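Local coordinates for digeranylgeranylglycerophospholipid reductase (Sulfolobus acidocaldarius, PDB 4OPC), which uses bound FAD to hydrogenate the double bonds of geranylgeranyl chains in unsaturated archaeal phospholipids, yielding the saturated lipids of the archaeal membrane, at residues D182-A186 with A268-R274; F292-V297 with Q345-F351. All coordinates share one frame; numbering follows the deposited sequence.

Interaction 1 (D182-A186 with A268-R274). With FDA (dihydroflavine-adenine dinucleotide), chain B.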
ATOM      1  N   ASP A 182      -7.709  -1.814 -10.737  1.00 11.95           N
ATOM      2  CA  ASP A 182      -6.577  -1.168 -10.067  1.00 12.11           C
ATOM      3  C   ASP A 182      -6.493  -1.582  -8.596  1.00 11.32           C
ATOM      4  O   ASP A 182      -5.933  -0.857  -7.760  1.00 11.83           O
ATOM      5  CB  ASP A 182      -6.669   0.356 -10.196  1.00 12.21           C
ATOM      6  CG  ASP A 182      -6.357   0.863 -11.594  1.00 14.44           C
ATOM      7  OD1 ASP A 182      -5.867   0.099 -12.455  1.00 17.95           O
ATOM      8  OD2 ASP A 182      -6.605   2.056 -11.852  1.00 18.33           O
ATOM      9  N   ALA A 183      -7.025  -2.760  -8.276  1.00 10.92           N
ATOM     10  CA  ALA A 183      -6.851  -3.354  -6.958  1.00 11.42           C
ATOM     11  C   ALA A 183      -6.817  -4.859  -7.107  1.00 12.13           C
ATOM     12  O   ALA A 183      -7.237  -5.401  -8.138  1.00 12.58           O
ATOM     13  CB  ALA A 183      -7.995  -2.941  -6.015  1.00 14.92           C
ATOM     14  N   ASP A 184      -6.263  -5.517  -6.101  1.00 11.87           N
ATOM     15  CA  ASP A 184      -6.339  -6.960  -5.996  0.51 14.55           C
ATOM     16  C   ASP A 184      -7.189  -7.329  -4.780  1.00 13.64           C
ATOM     17  O   ASP A 184      -7.298  -6.566  -3.826  1.00 15.91           O
ATOM     18  CB  ASP A 184      -4.932  -7.581  -5.880  0.51 12.99           C
ATOM     19  CG  ASP A 184      -4.226  -7.723  -7.233  0.51 19.48           C
ATOM     20  OD1 ASP A 184      -4.479  -6.890  -8.128  0.51 16.30           O
ATOM     21  OD2 ASP A 184      -3.406  -8.665  -7.406  0.51 15.27           O
ATOM     22  N   VAL A 185      -7.784  -8.508  -4.817  1.00 12.91           N
ATOM     23  CA  VAL A 185      -8.336  -9.083  -3.611  1.00 13.81           C
ATOM     24  C   VAL A 185      -7.251 -10.055  -3.164  1.00 12.67           C
ATOM     25  O   VAL A 185      -6.625 -10.740  -3.989  1.00 13.67           O
ATOM     26  CB  VAL A 185      -9.695  -9.776  -3.844  1.00 17.10           C
ATOM     27  CG1 VAL A 185      -9.607 -10.796  -4.931  1.00 21.50           C
ATOM     28  CG2 VAL A 185     -10.199 -10.429  -2.557  1.00 18.06           C
ATOM     29  N   ALA A 186      -6.980 -10.088  -1.871  1.00 11.88           N
ATOM     30  CA  ALA A 186      -5.931 -10.944  -1.347  1.00 13.20           C
ATOM     31  C   ALA A 186      -6.430 -11.648  -0.087  1.00 12.94           C
ATOM     32  O   ALA A 186      -7.277 -11.126   0.641  1.00 14.75           O
ATOM     33  CB  ALA A 186      -4.671 -10.144  -1.078  1.00 14.67           C
ATOM     34  N   ALA A 268      -8.897  -9.292   2.225  1.00 13.21           N
ATOM     35  CA  ALA A 268      -9.281  -7.898   2.070  1.00 12.08           C
ATOM     36  C   ALA A 268      -8.802  -7.397   0.713  1.00 11.71           C
ATOM     37  O   ALA A 268      -8.025  -8.063   0.018  1.00 12.87           O
ATOM     38  CB  ALA A 268      -8.679  -7.041   3.200  1.00 13.71           C
ATOM     39  N   LEU A 269      -9.261  -6.216   0.333  1.00 12.69           N
ATOM     40  CA  LEU A 269      -8.809  -5.607  -0.904  1.00 14.12           C
ATOM     41  C   LEU A 269      -7.544  -4.777  -0.698  1.00 12.46           C
ATOM     42  O   LEU A 269      -7.319  -4.232   0.392  1.00 13.18           O
ATOM     43  CB  LEU A 269      -9.935  -4.758  -1.496  1.00 16.46           C
ATOM     44  CG  LEU A 269     -10.994  -5.590  -2.233  1.00 25.86           C
ATOM     45  CD1 LEU A 269     -12.395  -5.136  -1.887  1.00 39.08           C
ATOM     46  CD2 LEU A 269     -10.760  -5.545  -3.745  1.00 27.97           C
ATOM     47  N   VAL A 270      -6.725  -4.692  -1.740  1.00 11.96           N
ATOM     48  CA  VAL A 270      -5.533  -3.862  -1.700  0.87 14.02           C
ATOM     49  C   VAL A 270      -5.397  -3.075  -3.015  1.00 12.25           C
ATOM     50  O   VAL A 270      -5.384  -3.641  -4.099  1.00 12.67           O
ATOM     51  CB  VAL A 270      -4.270  -4.691  -1.313  0.87 17.35           C
ATOM     52  CG1 VAL A 270      -4.041  -5.820  -2.286  0.87 18.95           C
ATOM     53  CG2 VAL A 270      -3.023  -3.811  -1.202  0.87 16.44           C
ATOM     54  N   PRO A 271      -5.324  -1.747  -2.912  1.00 10.22           N
ATOM     55  CA  PRO A 271      -5.139  -0.969  -4.148  1.00 12.24           C
ATOM     56  C   PRO A 271      -3.770  -1.216  -4.774  1.00 11.81           C
ATOM     57  O   PRO A 271      -2.810  -1.510  -4.068  1.00 13.59           O
ATOM     58  CB  PRO A 271      -5.273   0.483  -3.681  1.00 14.17           C
ATOM     59  CG  PRO A 271      -4.888   0.446  -2.216  1.00 16.45           C
ATOM     60  CD  PRO A 271      -5.296  -0.913  -1.697  1.00 12.81           C
ATOM     61  N   THR A 272      -3.686  -1.142  -6.101  1.00 11.91           N
ATOM     62  CA  THR A 272      -2.424  -1.398  -6.794  1.00 12.61           C
ATOM     63  C   THR A 272      -2.193  -0.370  -7.888  1.00 14.21           C
ATOM     64  O   THR A 272      -2.028  -0.715  -9.047  1.00 16.99           O
ATOM     65  CB  THR A 272      -2.412  -2.797  -7.444  1.00 15.10           C
ATOM     66  OG1 THR A 272      -3.466  -2.881  -8.416  1.00 16.44           O
ATOM     67  CG2 THR A 272      -2.596  -3.911  -6.409  1.00 17.16           C
ATOM     68  N   ARG A 273      -2.156   0.900  -7.529  1.00 11.86           N
ATOM     69  CA  ARG A 273      -2.040   1.972  -8.518  1.00 11.76           C
ATOM     70  C   ARG A 273      -1.279   3.166  -7.956  1.00 11.61           C
ATOM     71  O   ARG A 273      -0.911   3.186  -6.770  1.00 11.80           O
ATOM     72  CB  ARG A 273      -3.429   2.431  -8.977  1.00 12.40           C
ATOM     73  CG  ARG A 273      -4.378   2.769  -7.840  1.00 11.81           C
ATOM     74  CD  ARG A 273      -5.468   3.738  -8.332  1.00 12.59           C
ATOM     75  NE  ARG A 273      -4.974   5.117  -8.354  1.00 12.91           N
ATOM     76  CZ  ARG A 273      -5.715   6.171  -8.675  1.00 14.40           C
ATOM     77  NH1 ARG A 273      -5.207   7.401  -8.590  1.00 13.98           N
ATOM     78  NH2 ARG A 273      -6.973   6.007  -9.072  1.00 14.51           N
ATOM     79  N   ARG A 274      -1.041   4.156  -8.817  1.00 11.40           N
ATOM     80  CA  ARG A 274      -0.531   5.461  -8.409  1.00 12.13           C
ATOM     81  C   ARG A 274      -1.400   6.031  -7.277  1.00 10.62           C
ATOM     82  O   ARG A 274      -2.563   5.649  -7.125  1.00 11.27           O
ATOM     83  CB  ARG A 274      -0.545   6.395  -9.618  1.00 12.68           C
ATOM     84  CG  ARG A 274      -1.944   6.658 -10.135  1.00 13.25           C
ATOM     85  CD  ARG A 274      -1.972   6.861 -11.656  1.00 15.96           C
ATOM     86  NE  ARG A 274      -3.348   7.077 -12.099  1.00 16.80           N
ATOM     87  CZ  ARG A 274      -4.239   6.110 -12.302  1.00 17.09           C
ATOM     88  NH1 ARG A 274      -3.912   4.838 -12.111  1.00 15.27           N
ATOM     89  NH2 ARG A 274      -5.467   6.420 -12.698  1.00 23.53           N
TER
HETATM   90  PA  FDA B 501      -6.005  -0.290   7.408  1.00 11.70           P
HETATM   91  O1A FDA B 501      -7.104  -0.905   6.632  1.00 12.00           O
HETATM   92  O2A FDA B 501      -4.964  -1.224   8.015  1.00 12.71           O
HETATM   93  O5B FDA B 501      -6.621   0.566   8.588  1.00 11.03           O
HETATM   94  C5B FDA B 501      -7.803   1.364   8.375  1.00 11.04           C
HETATM   95  C4B FDA B 501      -8.458   1.560   9.717  1.00 11.70           C
HETATM   96  O4B FDA B 501      -9.534   2.512   9.589  1.00 11.74           O
HETATM   97  C3B FDA B 501      -9.065   0.294  10.333  1.00 12.68           C
HETATM   98  O3B FDA B 501      -8.476   0.009  11.600  1.00 12.98           O
HETATM   99  C2B FDA B 501     -10.576   0.593  10.379  1.00 12.65           C
HETATM  100  O2B FDA B 501     -11.213   0.018  11.509  1.00 13.64           O
HETATM  101  C1B FDA B 501     -10.589   2.113  10.441  1.00 11.82           C
HETATM  102  N9A FDA B 501     -11.783   2.787   9.945  1.00 11.73           N
HETATM  103  C8A FDA B 501     -12.313   2.714   8.680  1.00 11.96           C
HETATM  104  N7A FDA B 501     -13.350   3.498   8.491  1.00 11.86           N
HETATM  105  C5A FDA B 501     -13.505   4.137   9.712  1.00 11.31           C
HETATM  106  C6A FDA B 501     -14.396   5.135  10.152  1.00 11.73           C
HETATM  107  N6A FDA B 501     -15.304   5.718   9.366  1.00 13.27           N
HETATM  108  N1A FDA B 501     -14.247   5.593  11.410  1.00 11.89           N
HETATM  109  C2A FDA B 501     -13.312   5.042  12.190  1.00 12.57           C
HETATM  110  N3A FDA B 501     -12.391   4.129  11.876  1.00 12.19           N
HETATM  111  C4A FDA B 501     -12.526   3.736  10.604  1.00 11.53           C
HETATM  112  N1  FDA B 501       1.588  -4.642   2.913  1.00 10.95           N
HETATM  113  C2  FDA B 501       2.879  -4.815   3.345  1.00 11.33           C
HETATM  114  O2  FDA B 501       3.611  -3.857   3.573  1.00 11.95           O
HETATM  115  N3  FDA B 501       3.303  -6.103   3.544  1.00 11.51           N
HETATM  116  C4  FDA B 501       2.616  -7.263   3.251  1.00 11.85           C
HETATM  117  O4  FDA B 501       3.071  -8.347   3.608  1.00 12.91           O
HETATM  118  C4X FDA B 501       1.318  -7.029   2.749  1.00 11.30           C
HETATM  119  N5  FDA B 501       0.523  -8.098   2.455  1.00 11.23           N
HETATM  120  C5X FDA B 501      -0.835  -7.928   2.287  1.00 10.87           C
HETATM  121  C6  FDA B 501      -1.686  -9.024   2.266  1.00 11.82           C
HETATM  122  C7  FDA B 501      -3.062  -8.876   2.190  1.00 11.46           C
HETATM  123  C7M FDA B 501      -3.944 -10.093   2.302  1.00 12.64           C
HETATM  124  C8  FDA B 501      -3.612  -7.589   2.085  1.00 11.22           C
HETATM  125  C8M FDA B 501      -5.110  -7.392   2.071  1.00 13.20           C
HETATM  126  C9  FDA B 501      -2.759  -6.483   2.085  1.00 10.98           C
HETATM  127  C9A FDA B 501      -1.383  -6.635   2.207  1.00 10.94           C
HETATM  128  N10 FDA B 501      -0.494  -5.537   2.254  1.00 10.59           N
HETATM  129  C10 FDA B 501       0.813  -5.740   2.640  1.00 11.36           C
HETATM  130  C1' FDA B 501      -0.990  -4.139   2.217  1.00 10.80           C
HETATM  131  C2' FDA B 501      -1.098  -3.562   3.641  1.00 11.01           C
HETATM  132  O2' FDA B 501      -1.723  -4.503   4.520  1.00 11.03           O
HETATM  133  C3' FDA B 501      -1.930  -2.277   3.635  1.00 11.05           C
HETATM  134  O3' FDA B 501      -1.457  -1.447   2.582  1.00 10.86           O
HETATM  135  C4' FDA B 501      -1.853  -1.440   4.920  1.00 11.09           C
HETATM  136  O4' FDA B 501      -2.058  -2.242   6.082  1.00 11.32           O
HETATM  137  C5' FDA B 501      -2.847  -0.302   4.892  1.00 10.85           C
HETATM  138  O5' FDA B 501      -2.825   0.400   6.151  1.00 10.69           O
HETATM  139  P   FDA B 501      -3.902   1.535   6.438  1.00 10.86           P
HETATM  140  O1P FDA B 501      -3.604   2.064   7.780  1.00 10.79           O
HETATM  141  O2P FDA B 501      -3.994   2.523   5.285  1.00 10.79           O
HETATM  142  O3P FDA B 501      -5.311   0.778   6.421  1.00 10.86           O
HETATM  143  O   HOH W   1      -8.164   3.869 -10.767  1.00 14.60           O
HETATM  144  O   HOH W   2      -5.986   3.590 -13.753  1.00 23.03           O
HETATM  145  O   HOH W   3      -4.348  -4.986  -9.977  1.00 14.83           O
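With CG of Asp182 turned anti to its carbonyl carbon (chi1 -73°) and CG of Arg274 lodged between the backbone N and the carbonyl carbon, the carboxylate comes to the edge of the guanidinium in a long salt bridge, OD2 of Asp182 to NH1 of Arg274 at 3.9 Å. Their planes stand almost perpendicular (88°). One water donates to OD2 and accepts from Arg274 NH1 at 2.9 Å, while a second links OD2 to Arg273 NH2. The two guanidinium groups lie face over face, CZ of Arg273 3.9 Å above the plane of Arg274, and Arg273, bent at chi3 (-81°), is held by NE donating to Arg274 O at 2.8 Å. Asp182, Glu176 and Asp349 probably offset the paired positive charge.

Beyond this polar end, Thr272 N reaches Asp182 O at 2.8 Å from above the carbonyl plane, and an antiparallel ladder follows. Asp184 with Val270 and Ala186 with Ala268 form hydrogen-bonded pairs, each closed by two backbone bonds. All four side chains lie on one face: Asp184 touches the bound lipid, while Ala186 CB meets flavin C7M at 3.5 Å, Ala268 CB meets C8M at 3.8 Å, and Val270 CG2 packs on C1' of the cofactor at 4.0 Å. On the other face, Leu269 CD2 lies near Ala183 and Val185.

Strand 261-271 is an edge strand of its mixed sheet, with 183-193 between it and 226-234; helix 332-357 packs beside the loop ends, its Arg352 taking the other carboxylate oxygen of Asp182 and its Asp349 pairing with Arg274.

Interaction 2 (F292-V297 with Q345-F351). With PGT ((1S)-2-{[{[(2R)-2,3-dihydroxypropyl]oxy}(hydroxy)phosphoryl]oxy}-1-[(palmitoyloxy)methyl]ethyl stearate), chain C.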
ATOM      1  N   PHE A 292      -4.485   5.291  -1.696  1.00 10.50           N
ATOM      2  CA  PHE A 292      -3.842   4.393  -2.670  1.00  9.60           C
ATOM      3  C   PHE A 292      -2.313   4.436  -2.588  1.00 11.32           C
ATOM      4  O   PHE A 292      -1.643   4.554  -3.616  1.00 13.19           O
ATOM      5  CB  PHE A 292      -4.293   4.680  -4.118  1.00 11.63           C
ATOM      6  CG  PHE A 292      -5.787   4.819  -4.289  1.00 11.52           C
ATOM      7  CD1 PHE A 292      -6.679   4.022  -3.575  1.00 11.66           C
ATOM      8  CD2 PHE A 292      -6.298   5.763  -5.175  1.00 11.88           C
ATOM      9  CE1 PHE A 292      -8.036   4.145  -3.751  1.00 12.25           C
ATOM     10  CE2 PHE A 292      -7.665   5.905  -5.339  1.00 14.20           C
ATOM     11  CZ  PHE A 292      -8.532   5.103  -4.626  1.00 14.60           C
ATOM     12  N   THR A 293      -1.758   4.296  -1.391  1.00 10.57           N
ATOM     13  CA  THR A 293      -0.300   4.374  -1.216  1.00 11.94           C
ATOM     14  C   THR A 293       0.507   3.077  -1.492  1.00 14.57           C
ATOM     15  O   THR A 293       1.731   3.056  -1.404  1.00 17.50           O
ATOM     16  CB  THR A 293       0.052   4.960   0.159  1.00 12.07           C
ATOM     17  OG1 THR A 293      -0.636   4.227   1.184  1.00 14.36           O
ATOM     18  CG2 THR A 293      -0.376   6.419   0.231  1.00 12.37           C
ATOM     19  N   VAL A 294      -0.168   2.021  -1.892  1.00 13.52           N
ATOM     20  CA  VAL A 294       0.464   0.715  -2.002  1.00 12.35           C
ATOM     21  C   VAL A 294       1.355   0.605  -3.243  1.00 13.91           C
ATOM     22  O   VAL A 294       1.005   1.117  -4.318  1.00 13.82           O
ATOM     23  CB  VAL A 294      -0.631  -0.341  -2.070  1.00 13.18           C
ATOM     24  CG1 VAL A 294      -0.046  -1.739  -2.238  1.00 14.60           C
ATOM     25  CG2 VAL A 294      -1.493  -0.262  -0.813  1.00 14.88           C
ATOM     26  N   ASN A 295       2.504  -0.054  -3.098  1.00 11.58           N
ATOM     27  CA  ASN A 295       3.374  -0.355  -4.241  1.00 11.59           C
ATOM     28  C   ASN A 295       2.628  -1.202  -5.288  1.00 11.51           C
ATOM     29  O   ASN A 295       2.164  -2.303  -4.985  1.00 12.79           O
ATOM     30  CB  ASN A 295       4.602  -1.118  -3.749  1.00 13.29           C
ATOM     31  CG  ASN A 295       5.639  -1.298  -4.820  1.00 14.45           C
ATOM     32  OD1 ASN A 295       5.421  -2.015  -5.810  1.00 15.04           O
ATOM     33  ND2 ASN A 295       6.784  -0.655  -4.643  1.00 15.43           N
ATOM     34  N   PRO A 296       2.484  -0.694  -6.521  1.00 11.50           N
ATOM     35  CA  PRO A 296       1.656  -1.426  -7.494  1.00 11.82           C
ATOM     36  C   PRO A 296       2.239  -2.752  -7.988  1.00 13.04           C
ATOM     37  O   PRO A 296       1.484  -3.582  -8.496  1.00 13.79           O
ATOM     38  CB  PRO A 296       1.534  -0.443  -8.676  1.00 13.12           C
ATOM     39  CG  PRO A 296       1.739   0.909  -8.041  1.00 13.00           C
ATOM     40  CD  PRO A 296       2.753   0.691  -6.951  1.00 12.32           C
ATOM     41  N   VAL A 297       3.543  -2.949  -7.870  1.00 12.12           N
ATOM     42  CA  VAL A 297       4.148  -4.168  -8.394  1.00 13.88           C
ATOM     43  C   VAL A 297       4.228  -5.275  -7.349  1.00 16.72           C
ATOM     44  O   VAL A 297       3.965  -6.437  -7.657  1.00 20.35           O
ATOM     45  CB  VAL A 297       5.505  -3.890  -9.028  1.00 15.31           C
ATOM     46  CG1 VAL A 297       6.265  -5.190  -9.273  1.00 23.05           C
ATOM     47  CG2 VAL A 297       5.304  -3.171 -10.351  1.00 19.64           C
ATOM     48  N   GLN A 345       5.696   5.013  -7.437  1.00 13.59           N
ATOM     49  CA  GLN A 345       4.448   4.290  -7.576  1.00 13.59           C
ATOM     50  C   GLN A 345       3.856   4.449  -8.949  1.00 13.15           C
ATOM     51  O   GLN A 345       3.342   3.493  -9.518  1.00 13.01           O
ATOM     52  CB  GLN A 345       3.409   4.837  -6.606  1.00 18.98           C
ATOM     53  CG  GLN A 345       3.254   4.100  -5.339  1.00 16.11           C
ATOM     54  CD  GLN A 345       2.146   4.713  -4.511  1.00 12.26           C
ATOM     55  OE1 GLN A 345       2.382   5.633  -3.756  1.00 13.84           O
ATOM     56  NE2 GLN A 345       0.926   4.235  -4.693  1.00 12.49           N
ATOM     57  N   ALA A 346       3.880   5.670  -9.472  1.00 13.27           N
ATOM     58  CA  ALA A 346       3.289   5.939 -10.778  1.00 13.50           C
ATOM     59  C   ALA A 346       3.992   5.133 -11.868  1.00 13.54           C
ATOM     60  O   ALA A 346       3.350   4.536 -12.733  1.00 13.91           O
ATOM     61  CB  ALA A 346       3.357   7.424 -11.099  1.00 16.61           C
ATOM     62  N   SER A 347       5.319   5.128 -11.837  1.00 13.40           N
ATOM     63  CA  SER A 347       6.111   4.324 -12.755  0.55 16.25           C
ATOM     64  C   SER A 347       5.741   2.846 -12.643  1.00 12.16           C
ATOM     65  O   SER A 347       5.592   2.137 -13.651  1.00 13.31           O
ATOM     66  CB  SER A 347       7.593   4.508 -12.432  0.55 14.43           C
ATOM     67  OG  SER A 347       8.412   3.742 -13.296  0.55 15.13           O
ATOM     68  N   LEU A 348       5.595   2.375 -11.413  1.00 11.93           N
ATOM     69  CA  LEU A 348       5.281   0.971 -11.176  1.00 11.21           C
ATOM     70  C   LEU A 348       3.844   0.618 -11.548  1.00 12.47           C
ATOM     71  O   LEU A 348       3.551  -0.544 -11.820  1.00 12.74           O
ATOM     72  CB  LEU A 348       5.604   0.593  -9.734  1.00 13.07           C
ATOM     73  CG  LEU A 348       7.104   0.615  -9.446  1.00 13.09           C
ATOM     74  CD1 LEU A 348       7.329   0.324  -7.973  1.00 16.15           C
ATOM     75  CD2 LEU A 348       7.873  -0.379 -10.331  1.00 16.65           C
ATOM     76  N   ASP A 349       2.957   1.611 -11.588  1.00 12.50           N
ATOM     77  CA  ASP A 349       1.576   1.407 -12.038  1.00 12.83           C
ATOM     78  C   ASP A 349       1.612   0.966 -13.514  1.00 13.56           C
ATOM     79  O   ASP A 349       0.914   0.036 -13.921  1.00 13.71           O
ATOM     80  CB  ASP A 349       0.790   2.715 -11.794  1.00 11.86           C
ATOM     81  CG  ASP A 349      -0.722   2.587 -11.954  1.00 13.73           C
ATOM     82  OD1 ASP A 349      -1.230   1.566 -12.474  1.00 16.46           O
ATOM     83  OD2 ASP A 349      -1.408   3.562 -11.583  1.00 12.90           O
ATOM     84  N   ILE A 350       2.465   1.602 -14.313  1.00 12.47           N
ATOM     85  CA  ILE A 350       2.692   1.203 -15.706  0.67 12.33           C
ATOM     86  C   ILE A 350       3.284  -0.204 -15.775  1.00 12.13           C
ATOM     87  O   ILE A 350       2.803  -1.076 -16.514  1.00 14.29           O
ATOM     88  CB  ILE A 350       3.666   2.182 -16.411  0.67 11.44           C
ATOM     89  CG1 ILE A 350       3.015   3.555 -16.595  0.67 19.14           C
ATOM     90  CG2 ILE A 350       4.106   1.635 -17.751  0.67 14.77           C
ATOM     91  CD1 ILE A 350       1.878   3.579 -17.598  0.67 19.38           C
ATOM     92  N   PHE A 351       4.338  -0.441 -15.000  1.00 13.12           N
ATOM     93  CA  PHE A 351       5.036  -1.718 -15.047  1.00 15.07           C
ATOM     94  C   PHE A 351       4.115  -2.876 -14.650  1.00 12.21           C
ATOM     95  O   PHE A 351       4.095  -3.915 -15.321  1.00 13.91           O
ATOM     96  CB  PHE A 351       6.308  -1.643 -14.185  1.00 15.56           C
ATOM     97  CG  PHE A 351       7.271  -2.778 -14.392  1.00 14.20           C
ATOM     98  CD1 PHE A 351       7.606  -3.221 -15.663  1.00 18.06           C
ATOM     99  CD2 PHE A 351       7.887  -3.368 -13.308  1.00 17.95           C
ATOM    100  CE1 PHE A 351       8.506  -4.265 -15.836  1.00 18.83           C
ATOM    101  CE2 PHE A 351       8.789  -4.407 -13.482  1.00 22.21           C
ATOM    102  CZ  PHE A 351       9.103  -4.841 -14.754  1.00 19.86           C
TER
HETATM  103  C48 PGT C 502       1.226  -7.915  -9.868  1.00 35.70           C
HETATM  104  C47 PGT C 502       0.559  -6.693  -9.271  1.00 36.57           C
HETATM  105  C46 PGT C 502      -0.266  -7.107  -8.070  1.00 40.41           C
HETATM  106  C45 PGT C 502       0.619  -7.838  -7.080  1.00 37.95           C
HETATM  107  C44 PGT C 502       0.067  -7.709  -5.675  1.00 33.93           C
HETATM  108  C43 PGT C 502      -0.566  -9.019  -5.244  1.00 29.17           C
HETATM  109  C42 PGT C 502      -1.252  -8.805  -3.914  1.00 37.45           C
HETATM  110  C41 PGT C 502      -0.184  -8.541  -2.883  1.00 37.56           C
HETATM  111  C40 PGT C 502      -0.659  -8.966  -1.515  1.00 26.52           C
HETATM  112  C39 PGT C 502       0.567  -9.357  -0.720  1.00 21.55           C
HETATM  113  C38 PGT C 502       1.531  -8.199  -0.679  1.00 21.64           C
HETATM  114  C37 PGT C 502       2.816  -8.661  -0.035  1.00 20.53           C
HETATM  115  C36 PGT C 502       3.730  -7.467   0.098  1.00 23.04           C
HETATM  116  C35 PGT C 502       5.139  -7.907   0.419  1.00 24.29           C
HETATM  117  C34 PGT C 502       6.005  -6.675   0.600  1.00 27.05           C
HETATM  118  C33 PGT C 502       7.477  -7.023   0.597  1.00 40.05           C
HETATM  119  C32 PGT C 502       8.242  -6.158   1.581  1.00 44.73           C
HETATM  120  C31 PGT C 502       8.559  -4.780   1.022  1.00 74.75           C
HETATM  121  O31 PGT C 502       8.222  -3.808   1.672  1.00 62.53           O
HETATM  122  O2  PGT C 502       9.214  -4.602  -0.222  1.00 90.64           O
HETATM  123  C2  PGT C 502      10.597  -4.301  -0.183  1.00 59.88           C
HETATM  124  C1  PGT C 502      10.886  -2.839   0.085  1.00 38.86           C
HETATM  125  O3P PGT C 502       9.816  -2.048   0.563  1.00 47.77           O
HETATM  126  P   PGT C 502       9.313  -0.844  -0.339  1.00 35.23           P
HETATM  127  O1P PGT C 502       9.319  -1.389  -1.750  1.00 34.25           O
HETATM  128  O2P PGT C 502       7.914  -0.390   0.050  1.00 27.37           O
HETATM  129  O4P PGT C 502      10.274   0.423  -0.272  1.00 87.28           O
HETATM  130  C4  PGT C 502      11.585   0.365   0.254  1.00 59.92           C
HETATM  131  C5  PGT C 502      12.305   1.681   0.069  1.00 73.23           C
HETATM  132  O5  PGT C 502      12.703   2.179   1.326  1.00 70.98           O
HETATM  133  C6  PGT C 502      11.388   2.669  -0.611  1.00 54.01           C
HETATM  134  O6  PGT C 502      10.960   3.666   0.287  1.00 42.32           O
HETATM  135  C3  PGT C 502      11.267  -4.566  -1.520  1.00 60.42           C
HETATM  136  O3  PGT C 502      11.275  -5.925  -1.885  1.00 58.66           O
HETATM  137  C11 PGT C 502      11.170  -6.109  -3.277  1.00 52.27           C
HETATM  138  O11 PGT C 502      11.832  -5.423  -4.029  1.00 49.31           O
HETATM  139  C12 PGT C 502      10.225  -7.154  -3.835  1.00 47.25           C
HETATM  140  C13 PGT C 502      10.600  -7.507  -5.258  1.00 38.70           C
HETATM  141  C14 PGT C 502       9.619  -8.533  -5.786  1.00 51.67           C
HETATM  142  C15 PGT C 502       8.548  -7.856  -6.615  1.00 52.48           C
HETATM  143  C16 PGT C 502       7.650  -8.892  -7.257  1.00 39.09           C
HETATM  144  C17 PGT C 502       7.540  -8.593  -8.736  1.00 37.16           C
HETATM  145  C18 PGT C 502       6.920  -9.763  -9.471  1.00 49.04           C
HETATM  146  C19 PGT C 502       7.096  -9.577 -10.965  1.00 69.04           C
HETATM  147  C20 PGT C 502       8.546  -9.771 -11.365  1.00 63.92           C
HETATM  148  C21 PGT C 502       8.647 -10.883 -12.390  1.00 44.21           C
HETATM  149  C22 PGT C 502       9.787 -10.618 -13.350  1.00 44.62           C
HETATM  150  C23 PGT C 502       9.503 -11.337 -14.651  1.00 37.91           C
HETATM  151  C24 PGT C 502      10.467 -10.880 -15.724  1.00 47.78           C
HETATM  152  C25 PGT C 502       9.695 -10.419 -16.941  1.00 44.25           C
HETATM  153  C26 PGT C 502      10.126  -9.017 -17.319  1.00 36.43           C
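Pro296 sets the CB-CG-CD edge of its ring against the helix turn at Gln345, Leu348 and Asp349. Its CG comes within 3.4 Å of Gln345 O, an oxygen already engaged by Asp349 N, while CD lies 4.0 Å from Leu348 CB. Just beyond, the Gln345 side chain, extended past CG (chi2 -177°), runs alongside the loop backbone, and its NE2 donates to Phe292 O at 2.8 Å. This bond lies in the carbonyl plane, on a lone pair, and in the glutamine amide plane. OE1 turns to Tyr337 OH, and NE2 has a further weak bond to Arg273 O, so bonds at both ends of the amide fix its rotation. A leucine here would probably leave Phe292 O and the Tyr337 hydroxyl without these partners, and the loop at Phe292 less firmly tied to the helix.

Within the loop, Asn295 forms an Asx turn: OD1 accepts from Val297 N, with CG anti to the backbone N (chi1 -172°), and ND2 bonds to the hydroxyl of lipid-binding Tyr341. Leu348 CD1 comes obliquely against this amide, 3.5 Å from ND2.

Side-chain packing is sparse at Thr293 and Val294, whose CB atoms point away from the helix; it is close again at Val297, where CG2 touches Leu348 O at 3.5 Å and approaches Phe351 CD2 obliquely at 3.9 Å. The side turned from the helix meets lipid rather than solvent: Pro296 O lies 3.3 Å from C47 of the stearoyl tail, and Val297 CG1 3.7 Å from C17 of the palmitoyl tail.

Overall arrangement
Both interactions are buried near the middle of the chain, their centres about 10 Å apart, and they share helix 332-357: it supplies a whole segment of interaction 2 and flanks the loop end of interaction 1. The two are joined directly by a salt bridge, Arg274 NH1 to Asp349 OD2 at 2.9 Å, and by Pro271 and Val270 packing on Val294. Interaction 1 is mostly a backbone ladder ending in a hydrated charge network, and its sheet face meets the flavin. Interaction 2 joins loop to helix through apolar packing and one side-chain amide, and borders mainly the lipid. Together they line adjoining walls of the cofactor and lipid pockets.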